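Local coordinates for spermidine synthase (Corynebacterium glutamicum ATCC 13032, PDB 3GJY), which probably catalyses aminopropyl transfer to putrescine to make spermidine, as a polyamine-biosynthesis enzyme with an AdoMet-dependent methyltransferase-like fold, at residues 73-85 against 239-251. Sequence-based numbering, arbitrary orientation.
Sequences WIATGARAFIDAH and NIILMGSDTEFFS
The imidazole of His85 lies between two methyl groups: Thr247 CG2 is centred over one face, 3.5 Å from the ring centroid, a CH-pi contact, while Ala84 CB covers the opposite face. His85 ends helix 73-85, which packs on the mixed sheet of a Rossmann-like methyltransferase fold at 18° to strand 239-245, their axes approaching to 9.6 Å. No direct hydrogen bond joins the two segments; a water links them, donating to Glu248 O and hydrogen-bonded to His85 NE2. Near the start of the contact, Ile74 CG1 reaches Ile241 CD1 at 3.7 Å, the two side chains crossing at about a right angle, and Trp73 presents its ring edge to Asn239 O. At Gly77 the bare backbone admits Met243, a selenomethionine; Met243 SE lies 4.1 Å from Gly77 CA. Phe81, with CG anti to its backbone N (chi1 -175°), turns CZ toward Ser245 OG (3.4 Å) and Thr247 CB, and CD1 toward Phe249 CE1, the two phenyl planes inclined at 50°. Ser245 OG also hydrogen-bonds Gly194 O and closes an ST turn by accepting from Thr247 N. Beyond that turn the chain brings Phe250 back to the helix, the edge of its ring meeting Ala84 CB, with CZ 3.5 Å away.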
# COMPACT_ATOMS: atom_id res chain seq x y z
N TRP A 73 -8.71 2.92 -2.65
CA TRP A 73 -8.68 3.63 -1.36
C TRP A 73 -7.32 4.26 -1.10
O TRP A 73 -7.23 5.42 -0.66
CB TRP A 73 -9.08 2.71 -0.20
CG TRP A 73 -10.43 2.08 -0.41
CD1 TRP A 73 -11.42 2.48 -1.28
CD2 TRP A 73 -10.93 0.96 0.28
NE1 TRP A 73 -12.50 1.63 -1.20
CE2 TRP A 73 -12.24 0.69 -0.23
CE3 TRP A 73 -10.42 0.14 1.30
CZ2 TRP A 73 -13.02 -0.38 0.23
CZ3 TRP A 73 -11.23 -0.94 1.77
CH2 TRP A 73 -12.50 -1.17 1.23
N ILE A 74 -6.25 3.51 -1.39
CA ILE A 74 -4.89 4.08 -1.31
C ILE A 74 -4.78 5.30 -2.27
O ILE A 74 -4.26 6.36 -1.88
CB ILE A 74 -3.80 3.05 -1.63
CG1 ILE A 74 -3.78 2.00 -0.51
CG2 ILE A 74 -2.44 3.72 -1.78
CD1 ILE A 74 -2.93 0.77 -0.86
N ALA A 75 -5.26 5.15 -3.50
CA ALA A 75 -5.20 6.27 -4.45
C ALA A 75 -5.89 7.50 -3.87
O ALA A 75 -5.35 8.60 -3.93
CB ALA A 75 -5.86 5.89 -5.77
N THR A 76 -7.09 7.32 -3.32
CA THR A 76 -7.85 8.45 -2.82
C THR A 76 -7.15 9.11 -1.61
O THR A 76 -6.99 10.34 -1.56
CB THR A 76 -9.26 7.99 -2.41
OG1 THR A 76 -9.96 7.59 -3.60
CG2 THR A 76 -10.02 9.13 -1.69
N GLY A 77 -6.73 8.29 -0.65
CA GLY A 77 -6.13 8.86 0.56
C GLY A 77 -4.79 9.51 0.26
O GLY A 77 -4.51 10.60 0.75
N ALA A 78 -3.95 8.84 -0.55
CA ALA A 78 -2.62 9.37 -0.85
C ALA A 78 -2.72 10.63 -1.72
O ALA A 78 -2.03 11.62 -1.46
CB ALA A 78 -1.73 8.31 -1.54
N ARG A 79 -3.59 10.62 -2.73
CA ARG A 79 -3.69 11.81 -3.60
C ARG A 79 -4.18 13.01 -2.80
O ARG A 79 -3.70 14.13 -2.99
CB ARG A 79 -4.62 11.59 -4.80
CG ARG A 79 -3.99 10.68 -5.87
CD ARG A 79 -5.00 10.43 -6.97
NE ARG A 79 -5.34 11.64 -7.70
CZ ARG A 79 -6.12 11.63 -8.78
NH1 ARG A 79 -6.64 10.47 -9.21
NH2 ARG A 79 -6.40 12.76 -9.41
N ALA A 80 -5.14 12.79 -1.90
CA ALA A 80 -5.64 13.92 -1.09
C ALA A 80 -4.48 14.56 -0.29
O ALA A 80 -4.35 15.78 -0.20
CB ALA A 80 -6.79 13.48 -0.17
N PHE A 81 -3.64 13.70 0.28
CA PHE A 81 -2.53 14.16 1.07
C PHE A 81 -1.47 14.84 0.20
O PHE A 81 -1.00 15.94 0.52
CB PHE A 81 -1.91 12.97 1.80
CG PHE A 81 -0.81 13.36 2.77
CD1 PHE A 81 -1.09 13.51 4.12
CD2 PHE A 81 0.48 13.62 2.33
CE1 PHE A 81 -0.09 13.85 5.03
CE2 PHE A 81 1.48 14.00 3.24
CZ PHE A 81 1.17 14.12 4.58
N ILE A 82 -1.05 14.18 -0.88
CA ILE A 82 -0.02 14.72 -1.76
C ILE A 82 -0.48 16.07 -2.32
O ILE A 82 0.29 17.03 -2.39
CB ILE A 82 0.29 13.72 -2.91
CG1 ILE A 82 0.97 12.44 -2.36
CG2 ILE A 82 1.15 14.37 -4.02
CD1 ILE A 82 0.88 11.26 -3.31
N ASP A 83 -1.72 16.12 -2.77
CA ASP A 83 -2.23 17.35 -3.38
C ASP A 83 -2.23 18.51 -2.39
O ASP A 83 -1.98 19.65 -2.77
CB ASP A 83 -3.63 17.13 -3.95
CG ASP A 83 -3.62 16.21 -5.16
OD1 ASP A 83 -2.53 15.91 -5.73
OD2 ASP A 83 -4.74 15.79 -5.53
N ALA A 84 -2.55 18.22 -1.14
CA ALA A 84 -2.59 19.27 -0.12
C ALA A 84 -1.23 19.68 0.41
O ALA A 84 -1.07 20.85 0.79
CB ALA A 84 -3.46 18.82 1.02
N HIS A 85 -0.28 18.74 0.48
CA HIS A 85 0.92 18.98 1.29
C HIS A 85 2.26 18.86 0.60
O HIS A 85 3.25 19.31 1.17
CB HIS A 85 0.94 18.02 2.47
CG HIS A 85 -0.28 18.12 3.32
ND1 HIS A 85 -0.67 19.29 3.93
CD2 HIS A 85 -1.19 17.18 3.67
CE1 HIS A 85 -1.77 19.07 4.64
NE2 HIS A 85 -2.11 17.80 4.50
N ASN A 239 -10.06 -5.18 4.09
CA ASN A 239 -8.86 -4.36 4.06
C ASN A 239 -9.13 -3.10 4.80
O ASN A 239 -10.23 -2.53 4.70
CB ASN A 239 -8.48 -3.98 2.62
CG ASN A 239 -8.11 -5.16 1.81
OD1 ASN A 239 -8.98 -5.84 1.27
ND2 ASN A 239 -6.81 -5.44 1.71
N ILE A 240 -8.09 -2.64 5.49
CA ILE A 240 -8.11 -1.32 6.09
C ILE A 240 -6.81 -0.63 5.69
O ILE A 240 -5.73 -1.23 5.77
CB ILE A 240 -8.32 -1.41 7.65
CG1 ILE A 240 -8.38 -0.01 8.27
CG2 ILE A 240 -7.25 -2.30 8.30
CD1 ILE A 240 -8.93 -0.02 9.71
N ILE A 241 -6.92 0.60 5.23
CA ILE A 241 -5.76 1.40 4.85
C ILE A 241 -5.36 2.23 6.08
O ILE A 241 -6.16 3.02 6.60
CB ILE A 241 -6.10 2.34 3.68
CG1 ILE A 241 -6.63 1.54 2.45
CG2 ILE A 241 -4.85 3.17 3.33
CD1 ILE A 241 -5.82 0.33 2.04
N LEU A 242 -4.13 2.03 6.54
CA LEU A 242 -3.57 2.72 7.72
C LEU A 242 -2.63 3.81 7.27
O LEU A 242 -1.70 3.54 6.49
CB LEU A 242 -2.79 1.70 8.55
CG LEU A 242 -3.53 0.38 8.86
CD1 LEU A 242 -2.61 -0.55 9.67
CD2 LEU A 242 -4.83 0.63 9.64
N MSE A 243 -2.88 5.04 7.73
CA MSE A 243 -2.06 6.17 7.33
C MSE A 243 -1.39 6.83 8.54
O MSE A 243 -2.02 7.01 9.58
CB MSE A 243 -2.86 7.18 6.51
CG MSE A 243 -3.39 6.60 5.20
SE MSE A 243 -4.43 7.83 4.17
CE MSE A 243 -6.01 7.68 5.22
N GLY A 244 -0.11 7.16 8.40
CA GLY A 244 0.63 7.84 9.47
C GLY A 244 1.44 8.98 8.87
O GLY A 244 1.95 8.88 7.75
N SER A 245 1.50 10.12 9.58
CA SER A 245 2.32 11.24 9.15
C SER A 245 2.51 12.18 10.33
O SER A 245 1.67 12.21 11.26
CB SER A 245 1.58 12.04 8.07
OG SER A 245 2.36 13.14 7.58
N ASP A 246 3.59 12.97 10.27
CA ASP A 246 3.71 14.11 11.20
C ASP A 246 2.87 15.33 10.79
O ASP A 246 2.73 16.27 11.56
CB ASP A 246 5.16 14.52 11.41
CG ASP A 246 5.95 13.47 12.18
OD1 ASP A 246 5.37 12.67 12.94
OD2 ASP A 246 7.19 13.52 12.05
N THR A 247 2.34 15.28 9.57
CA THR A 247 1.37 16.26 9.08
C THR A 247 -0.04 15.83 9.52
O THR A 247 -0.39 14.65 9.43
CB THR A 247 1.43 16.34 7.54
OG1 THR A 247 2.76 16.67 7.13
CG2 THR A 247 0.44 17.37 6.94
N GLU A 248 -0.83 16.78 10.05
CA GLU A 248 -2.22 16.49 10.40
C GLU A 248 -3.04 15.96 9.23
O GLU A 248 -2.90 16.45 8.12
CB GLU A 248 -2.91 17.76 10.93
CG GLU A 248 -2.34 18.25 12.22
CD GLU A 248 -3.11 19.39 12.79
OE1 GLU A 248 -4.28 19.18 13.18
OE2 GLU A 248 -2.54 20.50 12.84
N PHE A 249 -3.85 14.95 9.49
CA PHE A 249 -4.82 14.46 8.53
C PHE A 249 -6.09 15.28 8.61
O PHE A 249 -6.39 15.92 9.64
CB PHE A 249 -5.10 12.98 8.78
CG PHE A 249 -3.93 12.08 8.41
CD1 PHE A 249 -3.59 11.88 7.06
CD2 PHE A 249 -3.12 11.55 9.38
CE1 PHE A 249 -2.50 11.09 6.71
CE2 PHE A 249 -2.03 10.75 9.03
CZ PHE A 249 -1.72 10.55 7.70
N PHE A 250 -6.87 15.24 7.54
CA PHE A 250 -8.12 16.01 7.48
C PHE A 250 -9.09 15.52 8.57
O PHE A 250 -9.11 14.34 8.95
CB PHE A 250 -8.70 15.93 6.06
CG PHE A 250 -7.78 16.53 5.01
CD1 PHE A 250 -7.51 17.89 5.01
CD2 PHE A 250 -7.18 15.73 4.05
CE1 PHE A 250 -6.65 18.46 4.04
CE2 PHE A 250 -6.32 16.28 3.09
CZ PHE A 250 -6.08 17.64 3.09
N SER A 251 -9.85 16.45 9.12
CA SER A 251 -10.87 16.09 10.08
C SER A 251 -12.11 15.64 9.35
O SER A 251 -12.34 16.05 8.21
CB SER A 251 -11.23 17.29 10.94
OG SER A 251 -10.21 17.55 11.88
O HOH W 1 -4.20 16.65 5.83